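Local coordinates for protein BamL (Bacillus amyloliquefaciens, PDB 4KVZ) that probably methylates a nitrogen of its plantazolicin precursor with S-adenosylmethionine, acting as a selective N-methyltransferase in biosynthesis of that natural product, at residues I44-F49 against I127-L132; E60-L65 against F82-L87; L132-F137 against I157-L162. All blocks are in the same frame, centred on the assembly; numbering follows the deposited sequence.

All three contacts meet one sheet, in which strands 86-91, 63-67, 125-131 and 155-162 lie side by side and parallel. Contact 1 lays helix 24-57 on strand 125-131; contact 2, nested along the chain inside the loop that contact 1 closes, pairs strands 63-67 and 86-91. Contact 3 follows both and ties the loop after strand 125-131 to strand 155-162. Contacts 1 and 3 share Leu132, have centres about 10 Å apart and line the S-adenosyl-L-homocysteine site at the strands' C-terminal ends. Contact 2, its centre about 13 Å from that of contact 1 and 21 Å from that of contact 3, joins strands of the same fold where they begin, away from this cofactor site.

Contact 1 (I44-F49 against I127-L132); sequences ISIETF and IIFIHL. With SAH (S-adenosyl-L-homocysteine), chain B.
Ser45 and Phe49, four residues apart on helix 24-57, face Ile127, Phe129 and His131 of strand 125-131, and the helix runs close to antiparallel to the strand. The axes of the two short segments make an angle of 154° and approach to 10.7 Å, so side chains fill the gap and the backbones do not meet. Phe49 buries the largest area of any residue here. Its CG sits between the backbone N and the carbonyl carbon (chi1 73°), and the ring is directed at the strand, where Ile127 and Phe129 receive it. Its CE2 edge comes in over the centre of the Phe129 ring, a T-shaped pair with ring centroids 4.7 Å apart and planes at 61°. Over one face of Phe49 lies Ile127 CG2, a CH-pi contact 4.1 Å from the ring centroid, while Ile127 CD1 closes to 3.5 Å on Phe49 CD1. The opposite face is covered from within the helix by Ile46 O. This is a helix packed on a central strand of the Rossmann-like sheet of an AdoMet-dependent methyltransferase; Ile128 and Ile130 alternate to the other side of that sheet. Ser45 CB stands 3.7 Å from Phe129 CZ, at the ring edge, and His131 CB lies over the Phe129 face opposite Phe49. Ile46 and Phe129 share Val74 of helix 73-81 as a neighbour. Ser45 OG is hydrogen-bonded back to Ile41 O in its own helix and lies near the His131 side chain. At this strand end His131 O accepts a 2.8 Å hydrogen bond from the amino N of S-adenosyl-L-homocysteine.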
loop_
_atom_site.group_PDB
_atom_site.type_symbol
_atom_site.label_atom_id
_atom_site.label_comp_id
_atom_site.label_asym_id
_atom_site.label_seq_id
_atom_site.Cartn_x
_atom_site.Cartn_y
_atom_site.Cartn_z
ATOM N N ILE A 44 7.923 0.650 7.939
ATOM C CA ILE A 44 8.198 -0.790 7.857
ATOM C C ILE A 44 7.862 -1.299 6.466
ATOM O O ILE A 44 8.655 -2.037 5.877
ATOM C CB ILE A 44 7.389 -1.608 8.892
ATOM C CG1 ILE A 44 7.732 -1.178 10.316
ATOM C CG2 ILE A 44 7.602 -3.112 8.700
ATOM C CD1 ILE A 44 9.207 -1.157 10.611
ATOM N N SER A 45 6.696 -0.899 5.951
ATOM C CA SER A 45 6.273 -1.310 4.606
ATOM C C SER A 45 7.252 -0.859 3.521
ATOM O O SER A 45 7.528 -1.607 2.583
ATOM C CB SER A 45 4.860 -0.804 4.283
ATOM O OG SER A 45 3.929 -1.266 5.253
ATOM N N ILE A 46 7.781 0.361 3.649
ATOM C CA ILE A 46 8.730 0.865 2.654
ATOM C C ILE A 46 10.022 0.041 2.676
ATOM O O ILE A 46 10.502 -0.412 1.633
ATOM C CB ILE A 46 9.053 2.361 2.846
ATOM C CG1 ILE A 46 7.829 3.236 2.571
ATOM C CG2 ILE A 46 10.165 2.789 1.903
ATOM C CD1 ILE A 46 7.946 4.637 3.144
ATOM N N GLU A 47 10.587 -0.128 3.869
ATOM C CA GLU A 47 11.789 -0.951 4.029
ATOM C C GLU A 47 11.557 -2.393 3.572
ATOM O O GLU A 47 12.464 -3.026 3.030
ATOM C CB GLU A 47 12.304 -0.910 5.469
ATOM C CG GLU A 47 12.683 0.481 5.971
ATOM C CD GLU A 47 13.847 1.124 5.218
ATOM O OE1 GLU A 47 14.572 0.443 4.461
ATOM O OE2 GLU A 47 14.039 2.344 5.377
ATOM N N THR A 48 10.341 -2.896 3.781
ATOM C CA THR A 48 9.966 -4.226 3.290
ATOM C C THR A 48 10.091 -4.301 1.765
ATOM O O THR A 48 10.759 -5.182 1.244
ATOM C CB THR A 48 8.557 -4.629 3.781
ATOM O OG1 THR A 48 8.566 -4.708 5.212
ATOM C CG2 THR A 48 8.127 -5.973 3.218
ATOM N N PHE A 49 9.487 -3.362 1.039
ATOM C CA PHE A 49 9.595 -3.446 -0.417
ATOM C C PHE A 49 10.992 -3.199 -0.969
ATOM O O PHE A 49 11.356 -3.800 -1.974
ATOM C CB PHE A 49 8.455 -2.756 -1.193
ATOM C CG PHE A 49 8.482 -1.251 -1.196
ATOM C CD1 PHE A 49 9.493 -0.535 -1.850
ATOM C CD2 PHE A 49 7.426 -0.543 -0.642
ATOM C CE1 PHE A 49 9.467 0.853 -1.887
ATOM C CE2 PHE A 49 7.395 0.844 -0.681
ATOM C CZ PHE A 49 8.420 1.542 -1.298
ATOM N N ILE A 127 8.588 -0.409 -8.856
ATOM C CA ILE A 127 7.747 -0.677 -7.691
ATOM C C ILE A 127 6.504 0.192 -7.759
ATOM O O ILE A 127 6.598 1.404 -7.940
ATOM C CB ILE A 127 8.510 -0.413 -6.365
ATOM C CG1 ILE A 127 9.694 -1.394 -6.225
ATOM C CG2 ILE A 127 7.561 -0.480 -5.169
ATOM C CD1 ILE A 127 10.690 -1.079 -5.125
ATOM N N ILE A 128 5.342 -0.432 -7.615
ATOM C CA ILE A 128 4.092 0.299 -7.489
ATOM C C ILE A 128 3.572 -0.040 -6.092
ATOM O O ILE A 128 3.404 -1.215 -5.751
ATOM C CB ILE A 128 3.079 -0.089 -8.599
ATOM C CG1 ILE A 128 3.702 0.163 -9.982
ATOM C CG2 ILE A 128 1.771 0.678 -8.416
ATOM C CD1 ILE A 128 2.884 -0.299 -11.174
ATOM N N PHE A 129 3.348 0.990 -5.283
ATOM C CA PHE A 129 3.022 0.839 -3.859
ATOM C C PHE A 129 1.583 1.290 -3.622
ATOM O O PHE A 129 1.190 2.377 -4.046
ATOM C CB PHE A 129 4.007 1.697 -3.046
ATOM C CG PHE A 129 3.969 1.478 -1.542
ATOM C CD1 PHE A 129 3.925 0.200 -0.983
ATOM C CD2 PHE A 129 4.070 2.568 -0.680
ATOM C CE1 PHE A 129 3.935 0.016 0.393
ATOM C CE2 PHE A 129 4.083 2.389 0.699
ATOM C CZ PHE A 129 4.032 1.113 1.236
ATOM N N ILE A 130 0.784 0.441 -2.981
ATOM C CA ILE A 130 -0.622 0.750 -2.687
ATOM C C ILE A 130 -0.815 0.490 -1.198
ATOM O O ILE A 130 -1.111 -0.633 -0.773
ATOM C CB ILE A 130 -1.628 -0.110 -3.515
ATOM C CG1 ILE A 130 -1.245 -0.166 -5.003
ATOM C CG2 ILE A 130 -3.049 0.424 -3.346
ATOM C CD1 ILE A 130 -2.091 -1.120 -5.837
ATOM N N HIS A 131 -0.589 1.529 -0.401
ATOM C CA HIS A 131 -0.550 1.391 1.049
ATOM C C HIS A 131 -1.800 1.942 1.723
ATOM O O HIS A 131 -2.101 3.141 1.633
ATOM C CB HIS A 131 0.692 2.082 1.598
ATOM C CG HIS A 131 0.989 1.751 3.027
ATOM N ND1 HIS A 131 1.593 0.573 3.409
ATOM C CD2 HIS A 131 0.761 2.444 4.166
ATOM C CE1 HIS A 131 1.728 0.558 4.724
ATOM N NE2 HIS A 131 1.235 1.679 5.207
ATOM N N LEU A 132 -2.527 1.045 2.381
ATOM C CA LEU A 132 -3.711 1.385 3.179
ATOM C C LEU A 132 -4.712 2.247 2.410
ATOM O O LEU A 132 -5.160 3.278 2.905
ATOM C CB LEU A 132 -3.303 2.027 4.518
ATOM C CG LEU A 132 -2.482 1.099 5.437
ATOM C CD1 LEU A 132 -2.022 1.834 6.688
ATOM C CD2 LEU A 132 -3.293 -0.133 5.803
HETATM N N SAH B . -0.957 5.628 1.014
HETATM C CA SAH B . -1.399 6.515 2.092
HETATM C CB SAH B . -2.910 6.403 2.276
HETATM C CG SAH B . -3.481 7.777 2.601
HETATM S SD SAH B . -5.187 7.652 3.070
HETATM C C SAH B . -0.736 6.131 3.377
HETATM O O SAH B . -0.304 4.999 3.547
HETATM O OXT SAH B . -0.603 6.944 4.290
HETATM C "C5'" SAH B . -5.961 7.054 1.600
HETATM C "C4'" SAH B . -5.634 7.969 0.423
HETATM O "O4'" SAH B . -6.136 7.399 -0.786
HETATM C "C3'" SAH B . -6.267 9.355 0.549
HETATM O "O3'" SAH B . -5.245 10.354 0.416
HETATM C "C2'" SAH B . -7.249 9.430 -0.601
HETATM O "O2'" SAH B . -7.390 10.746 -1.136
HETATM C "C1'" SAH B . -6.640 8.467 -1.599
HETATM N N9 SAH B . -7.588 7.910 -2.594
HETATM C C8 SAH B . -8.811 7.394 -2.353
HETATM N N7 SAH B . -9.377 6.950 -3.504
HETATM C C5 SAH B . -8.498 7.184 -4.497
HETATM C C6 SAH B . -8.453 6.982 -5.961
HETATM N N6 SAH B . -9.496 6.405 -6.618
HETATM N N1 SAH B . -7.342 7.376 -6.619
HETATM C C2 SAH B . -6.283 7.953 -6.006
HETATM N N3 SAH B . -6.268 8.168 -4.678
HETATM C C4 SAH B . -7.323 7.820 -3.893
#

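Contact 2 (E60-L65 against F82-L87); sequences EPYSVL and FQKIEL
Ser63 pairs with Glu86 and Val64 with Leu87 where two parallel strands begin side by side. Glu86 N gives Tyr62 O a nearly straight hydrogen bond (3.0 Å, 171° at the hydrogen), and Glu86 O takes one of 2.8 Å from Val64 N, so Glu86 is bound through both of its backbone polar groups to the residues on either side of Ser63. Ile85, just before this pairing, reaches across to residues 61-64. Ile85 CB is still 4.4 Å from Tyr62 O. Ile85 CG1, anti to the backbone N (chi1 -173°), moves in to 3.7 Å from Tyr62 O. Ile85 CD1 then finishes the reach, lying 3.6 Å from Pro61 O and 4.1 Å from Val64 CG2, with the proline ring close behind; the tip thus lies between Pro61 and Val64 and touches both. Tyr62 O is gripped a second time, by a water that donates to it and accepts from Lys84 NZ; the same water sits over the centre of the Tyr62 ring. Nearer the surface, Glu60 OE1 lies in the plane of the Phe82 ring, at its edge, 3.4 Å from Phe82 CZ, where the carboxylate oxygen faces ring hydrogens. The pairing opens a beta-alpha-beta unit: helix 73-81 connects the two strands, and its Leu78 packs on both Val64 and Leu87. On the other flank of strand 63-67 runs strand 125-131, whose Asp126 N donates a hydrogen bond to Ser63 OG, while Leu50 of helix 24-57 covers both Pro61 and Phe82.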
loop_
_atom_site.group_PDB
_atom_site.type_symbol
_atom_site.label_atom_id
_atom_site.label_comp_id
_atom_site.label_asym_id
_atom_site.label_seq_id
_atom_site.Cartn_x
_atom_site.Cartn_y
_atom_site.Cartn_z
ATOM N N GLU A 60 18.857 -2.322 -7.002
ATOM C CA GLU A 60 17.960 -1.343 -6.389
ATOM C C GLU A 60 16.912 -0.885 -7.399
ATOM O O GLU A 60 17.161 -0.926 -8.608
ATOM C CB GLU A 60 18.761 -0.131 -5.890
ATOM C CG GLU A 60 19.672 -0.410 -4.699
ATOM C CD GLU A 60 18.928 -0.845 -3.446
ATOM O OE1 GLU A 60 17.832 -0.314 -3.164
ATOM O OE2 GLU A 60 19.453 -1.722 -2.721
ATOM N N PRO A 61 15.742 -0.432 -6.917
ATOM C CA PRO A 61 14.739 0.044 -7.876
ATOM C C PRO A 61 15.170 1.366 -8.467
ATOM O O PRO A 61 15.905 2.115 -7.818
ATOM C CB PRO A 61 13.493 0.245 -7.015
ATOM C CG PRO A 61 14.015 0.493 -5.639
ATOM C CD PRO A 61 15.261 -0.349 -5.525
ATOM N N TYR A 62 14.684 1.648 -9.671
ATOM C CA TYR A 62 15.048 2.836 -10.435
ATOM C C TYR A 62 13.878 3.808 -10.455
ATOM O O TYR A 62 14.037 4.989 -10.779
ATOM C CB TYR A 62 15.329 2.394 -11.869
ATOM C CG TYR A 62 16.119 3.327 -12.750
ATOM C CD1 TYR A 62 17.470 3.560 -12.509
ATOM C CD2 TYR A 62 15.529 3.927 -13.866
ATOM C CE1 TYR A 62 18.215 4.378 -13.339
ATOM C CE2 TYR A 62 16.261 4.755 -14.702
ATOM C CZ TYR A 62 17.603 4.974 -14.431
ATOM O OH TYR A 62 18.350 5.791 -15.253
ATOM N N SER A 63 12.686 3.297 -10.153
ATOM C CA SER A 63 11.473 4.096 -10.244
ATOM C C SER A 63 10.459 3.539 -9.257
ATOM O O SER A 63 10.377 2.330 -9.079
ATOM C CB SER A 63 10.902 4.041 -11.659
ATOM O OG SER A 63 10.763 2.692 -12.086
ATOM N N VAL A 64 9.727 4.427 -8.593
ATOM C CA VAL A 64 8.649 4.002 -7.690
ATOM C C VAL A 64 7.417 4.877 -7.945
ATOM O O VAL A 64 7.510 6.102 -8.058
ATOM C CB VAL A 64 9.059 4.054 -6.186
ATOM C CG1 VAL A 64 7.917 3.586 -5.300
ATOM C CG2 VAL A 64 10.287 3.187 -5.904
ATOM N N LEU A 65 6.259 4.225 -8.020
ATOM C CA LEU A 65 4.993 4.905 -8.180
ATOM C C LEU A 65 4.157 4.624 -6.933
ATOM O O LEU A 65 3.939 3.464 -6.583
ATOM C CB LEU A 65 4.287 4.392 -9.444
ATOM C CG LEU A 65 2.806 4.725 -9.669
ATOM C CD1 LEU A 65 2.548 6.223 -9.744
ATOM C CD2 LEU A 65 2.319 4.048 -10.942
ATOM N N PHE A 82 17.576 7.758 -1.652
ATOM C CA PHE A 82 18.349 7.626 -2.890
ATOM C C PHE A 82 18.696 8.976 -3.493
ATOM O O PHE A 82 17.879 9.885 -3.504
ATOM C CB PHE A 82 17.565 6.829 -3.943
ATOM C CG PHE A 82 17.223 5.424 -3.527
ATOM C CD1 PHE A 82 18.136 4.387 -3.710
ATOM C CD2 PHE A 82 15.979 5.131 -2.974
ATOM C CE1 PHE A 82 17.820 3.084 -3.335
ATOM C CE2 PHE A 82 15.658 3.833 -2.599
ATOM C CZ PHE A 82 16.578 2.809 -2.781
ATOM N N GLN A 83 19.907 9.092 -4.027
ATOM C CA GLN A 83 20.310 10.312 -4.716
ATOM C C GLN A 83 19.580 10.468 -6.047
ATOM O O GLN A 83 19.124 11.564 -6.399
ATOM C CB GLN A 83 21.822 10.318 -4.939
ATOM C CG GLN A 83 22.299 11.481 -5.778
ATOM C CD GLN A 83 23.750 11.822 -5.503
ATOM O OE1 GLN A 83 24.642 11.437 -6.259
ATOM N NE2 GLN A 83 23.993 12.525 -4.411
ATOM N N LYS A 84 19.467 9.373 -6.789
ATOM C CA LYS A 84 18.712 9.388 -8.036
ATOM C C LYS A 84 17.675 8.263 -8.059
ATOM O O LYS A 84 18.024 7.079 -7.948
ATOM C CB LYS A 84 19.649 9.273 -9.244
ATOM C CG LYS A 84 18.998 9.673 -10.558
ATOM C CD LYS A 84 19.811 9.186 -11.748
ATOM C CE LYS A 84 18.952 9.103 -13.001
ATOM N NZ LYS A 84 17.881 8.065 -12.903
ATOM N N ILE A 85 16.406 8.648 -8.186
ATOM C CA ILE A 85 15.294 7.689 -8.298
ATOM C C ILE A 85 14.075 8.404 -8.876
ATOM O O ILE A 85 13.763 9.540 -8.496
ATOM C CB ILE A 85 14.984 6.959 -6.952
ATOM C CG1 ILE A 85 13.938 5.841 -7.147
ATOM C CG2 ILE A 85 14.553 7.937 -5.858
ATOM C CD1 ILE A 85 14.033 4.718 -6.136
ATOM N N GLU A 86 13.409 7.754 -9.830
ATOM C CA GLU A 86 12.271 8.357 -10.504
ATOM C C GLU A 86 11.027 8.116 -9.665
ATOM O O GLU A 86 10.622 6.967 -9.472
ATOM C CB GLU A 86 12.103 7.769 -11.908
ATOM C CG GLU A 86 13.283 8.037 -12.827
ATOM C CD GLU A 86 13.076 7.489 -14.232
ATOM O OE1 GLU A 86 11.997 6.911 -14.505
ATOM O OE2 GLU A 86 13.997 7.637 -15.070
ATOM N N LEU A 87 10.442 9.201 -9.163
ATOM C CA LEU A 87 9.364 9.120 -8.178
ATOM C C LEU A 87 8.097 9.768 -8.678
ATOM O O LEU A 87 8.128 10.891 -9.186
ATOM C CB LEU A 87 9.800 9.787 -6.863
ATOM C CG LEU A 87 11.005 9.146 -6.179
ATOM C CD1 LEU A 87 11.465 10.032 -5.027
ATOM C CD2 LEU A 87 10.712 7.724 -5.710
HETATM O O HOH W 1 16.349 6.479 -11.342
#

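Contact 3 (L132-F137 against I157-L162); sequences LCFGLF and IYIVDL. With SAH (S-adenosyl-L-homocysteine), chain B.
Leu132 N donates to Val160 O in a short hydrogen bond (2.7 Å, 156° at the hydrogen), the last direct backbone link before the loop peels off strand 155-162. Packing is close round this bond, where Leu132 CD2 lies 3.9 Å from Val160 O and meets Asp161 CA and Leu162 CD2. In a second packed patch Phe134, with CG anti to the backbone N (chi1 -167°), turns one ring face to Ile159 CD1, while Phe134 CB rests 4.0 Å from Ile159 CG2; Pro140 and Val144 of helix 140-148 pack on the same side chain. The Asp161 side is looser and wet. Asp161 OD2 receives a weak, bent hydrogen bond from Gly135 N (3.0 Å), and a water donating to Asp161 OD1 spans the same two residues. A second water accepts from Phe134 N and donates to Val160 O, giving that carbonyl two donors. Away from the strand, the loop faces S-adenosyl-L-homocysteine: Cys133 CB comes within 3.7 Å of its ribose O4', Leu136 CD1 within 3.6 Å of its C5', and its adenine N6 lies at the edge of the Phe137 ring. A cofactor-lining loop after the fourth strand belongs to the S-adenosylmethionine pocket of Rossmann-like methyltransferases.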
loop_
_atom_site.group_PDB
_atom_site.type_symbol
_atom_site.label_atom_id
_atom_site.label_comp_id
_atom_site.label_asym_id
_atom_site.label_seq_id
_atom_site.Cartn_x
_atom_site.Cartn_y
_atom_site.Cartn_z
ATOM N N LEU A 132 -2.527 1.045 2.381
ATOM C CA LEU A 132 -3.711 1.385 3.179
ATOM C C LEU A 132 -4.712 2.247 2.410
ATOM O O LEU A 132 -5.160 3.278 2.905
ATOM C CB LEU A 132 -3.303 2.027 4.518
ATOM C CG LEU A 132 -2.482 1.099 5.437
ATOM C CD1 LEU A 132 -2.022 1.834 6.688
ATOM C CD2 LEU A 132 -3.293 -0.133 5.803
ATOM N N CYS A 133 -5.068 1.819 1.197
ATOM C CA CYS A 133 -6.063 2.540 0.407
ATOM C C CYS A 133 -6.784 1.691 -0.646
ATOM O O CYS A 133 -7.664 2.200 -1.330
ATOM C CB CYS A 133 -5.458 3.777 -0.271
ATOM S SG CYS A 133 -4.230 3.416 -1.542
ATOM N N PHE A 134 -6.410 0.418 -0.772
ATOM C CA PHE A 134 -6.943 -0.445 -1.840
ATOM C C PHE A 134 -8.461 -0.617 -1.709
ATOM O O PHE A 134 -9.165 -0.704 -2.710
ATOM C CB PHE A 134 -6.222 -1.805 -1.846
ATOM C CG PHE A 134 -6.480 -2.641 -3.080
ATOM C CD1 PHE A 134 -6.335 -2.103 -4.359
ATOM C CD2 PHE A 134 -6.831 -3.981 -2.955
ATOM C CE1 PHE A 134 -6.564 -2.884 -5.487
ATOM C CE2 PHE A 134 -7.055 -4.768 -4.080
ATOM C CZ PHE A 134 -6.917 -4.219 -5.342
ATOM N N GLY A 135 -8.953 -0.602 -0.472
ATOM C CA GLY A 135 -10.394 -0.727 -0.195
ATOM C C GLY A 135 -11.212 0.517 -0.514
ATOM O O GLY A 135 -12.438 0.507 -0.374
ATOM N N LEU A 136 -10.550 1.594 -0.935
ATOM C CA LEU A 136 -11.245 2.841 -1.257
ATOM C C LEU A 136 -11.627 2.929 -2.726
ATOM O O LEU A 136 -12.461 3.753 -3.111
ATOM C CB LEU A 136 -10.385 4.056 -0.874
ATOM C CG LEU A 136 -9.935 4.099 0.589
ATOM C CD1 LEU A 136 -8.959 5.239 0.797
ATOM C CD2 LEU A 136 -11.127 4.231 1.536
ATOM N N PHE A 137 -11.006 2.091 -3.548
ATOM C CA PHE A 137 -11.218 2.142 -4.983
ATOM C C PHE A 137 -12.583 1.561 -5.348
ATOM O O PHE A 137 -12.976 0.521 -4.823
ATOM C CB PHE A 137 -10.104 1.397 -5.715
ATOM C CG PHE A 137 -8.719 1.911 -5.407
ATOM C CD1 PHE A 137 -8.469 3.278 -5.307
ATOM C CD2 PHE A 137 -7.664 1.026 -5.244
ATOM C CE1 PHE A 137 -7.189 3.746 -5.036
ATOM C CE2 PHE A 137 -6.380 1.488 -4.975
ATOM C CZ PHE A 137 -6.147 2.849 -4.866
ATOM N N ILE A 157 4.152 -4.960 -7.598
ATOM C CA ILE A 157 3.125 -4.180 -6.941
ATOM C C ILE A 157 3.083 -4.706 -5.520
ATOM O O ILE A 157 3.043 -5.927 -5.308
ATOM C CB ILE A 157 1.740 -4.365 -7.603
ATOM C CG1 ILE A 157 1.779 -3.859 -9.053
ATOM C CG2 ILE A 157 0.671 -3.641 -6.795
ATOM C CD1 ILE A 157 0.537 -4.158 -9.871
ATOM N N TYR A 158 3.134 -3.799 -4.552
ATOM C CA TYR A 158 3.066 -4.194 -3.155
ATOM C C TYR A 158 1.848 -3.505 -2.554
ATOM O O TYR A 158 1.766 -2.281 -2.533
ATOM C CB TYR A 158 4.350 -3.843 -2.397
ATOM C CG TYR A 158 4.346 -4.287 -0.938
ATOM C CD1 TYR A 158 3.797 -5.523 -0.564
ATOM C CD2 TYR A 158 4.904 -3.490 0.058
ATOM C CE1 TYR A 158 3.793 -5.935 0.766
ATOM C CE2 TYR A 158 4.913 -3.903 1.383
ATOM C CZ TYR A 158 4.362 -5.128 1.725
ATOM O OH TYR A 158 4.361 -5.540 3.039
ATOM N N ILE A 159 0.888 -4.313 -2.098
ATOM C CA ILE A 159 -0.357 -3.816 -1.512
ATOM C C ILE A 159 -0.417 -4.179 -0.033
ATOM O O ILE A 159 -0.258 -5.352 0.331
ATOM C CB ILE A 159 -1.584 -4.453 -2.213
ATOM C CG1 ILE A 159 -1.550 -4.159 -3.716
ATOM C CG2 ILE A 159 -2.884 -3.965 -1.581
ATOM C CD1 ILE A 159 -2.560 -4.956 -4.527
ATOM N N VAL A 160 -0.637 -3.175 0.816
ATOM C CA VAL A 160 -0.825 -3.387 2.249
ATOM C C VAL A 160 -2.200 -2.841 2.596
ATOM O O VAL A 160 -2.492 -1.669 2.348
ATOM C CB VAL A 160 0.278 -2.698 3.095
ATOM C CG1 VAL A 160 0.068 -2.938 4.581
ATOM C CG2 VAL A 160 1.652 -3.207 2.700
ATOM N N ASP A 161 -3.068 -3.685 3.145
ATOM C CA ASP A 161 -4.420 -3.214 3.461
ATOM C C ASP A 161 -5.043 -3.872 4.683
ATOM O O ASP A 161 -4.513 -4.834 5.223
ATOM C CB ASP A 161 -5.348 -3.341 2.247
ATOM C CG ASP A 161 -6.383 -2.215 2.179
ATOM O OD1 ASP A 161 -6.311 -1.261 2.996
ATOM O OD2 ASP A 161 -7.272 -2.283 1.301
ATOM N N LEU A 162 -6.161 -3.316 5.129
ATOM C CA LEU A 162 -6.877 -3.847 6.276
ATOM C C LEU A 162 -7.354 -5.273 6.028
ATOM O O LEU A 162 -7.753 -5.618 4.920
ATOM C CB LEU A 162 -8.073 -2.959 6.609
ATOM C CG LEU A 162 -7.834 -1.491 6.961
ATOM C CD1 LEU A 162 -9.173 -0.865 7.340
ATOM C CD2 LEU A 162 -6.799 -1.307 8.068
HETATM N N SAH B . -0.957 5.628 1.014
HETATM C CA SAH B . -1.399 6.515 2.092
HETATM C CB SAH B . -2.910 6.403 2.276
HETATM C CG SAH B . -3.481 7.777 2.601
HETATM S SD SAH B . -5.187 7.652 3.070
HETATM C C SAH B . -0.736 6.131 3.377
HETATM O O SAH B . -0.304 4.999 3.547
HETATM O OXT SAH B . -0.603 6.944 4.290
HETATM C "C5'" SAH B . -5.961 7.054 1.600
HETATM C "C4'" SAH B . -5.634 7.969 0.423
HETATM O "O4'" SAH B . -6.136 7.399 -0.786
HETATM C "C3'" SAH B . -6.267 9.355 0.549
HETATM O "O3'" SAH B . -5.245 10.354 0.416
HETATM C "C2'" SAH B . -7.249 9.430 -0.601
HETATM O "O2'" SAH B . -7.390 10.746 -1.136
HETATM C "C1'" SAH B . -6.640 8.467 -1.599
HETATM N N9 SAH B . -7.588 7.910 -2.594
HETATM C C8 SAH B . -8.811 7.394 -2.353
HETATM N N7 SAH B . -9.377 6.950 -3.504
HETATM C C5 SAH B . -8.498 7.184 -4.497
HETATM C C6 SAH B . -8.453 6.982 -5.961
HETATM N N6 SAH B . -9.496 6.405 -6.618
HETATM N N1 SAH B . -7.342 7.376 -6.619
HETATM C C2 SAH B . -6.283 7.953 -6.006
HETATM N N3 SAH B . -6.268 8.168 -4.678
HETATM C C4 SAH B . -7.323 7.820 -3.893
HETATM O O HOH W 2 -3.873 -0.704 0.153
HETATM O O HOH W 3 -8.378 0.572 2.531
#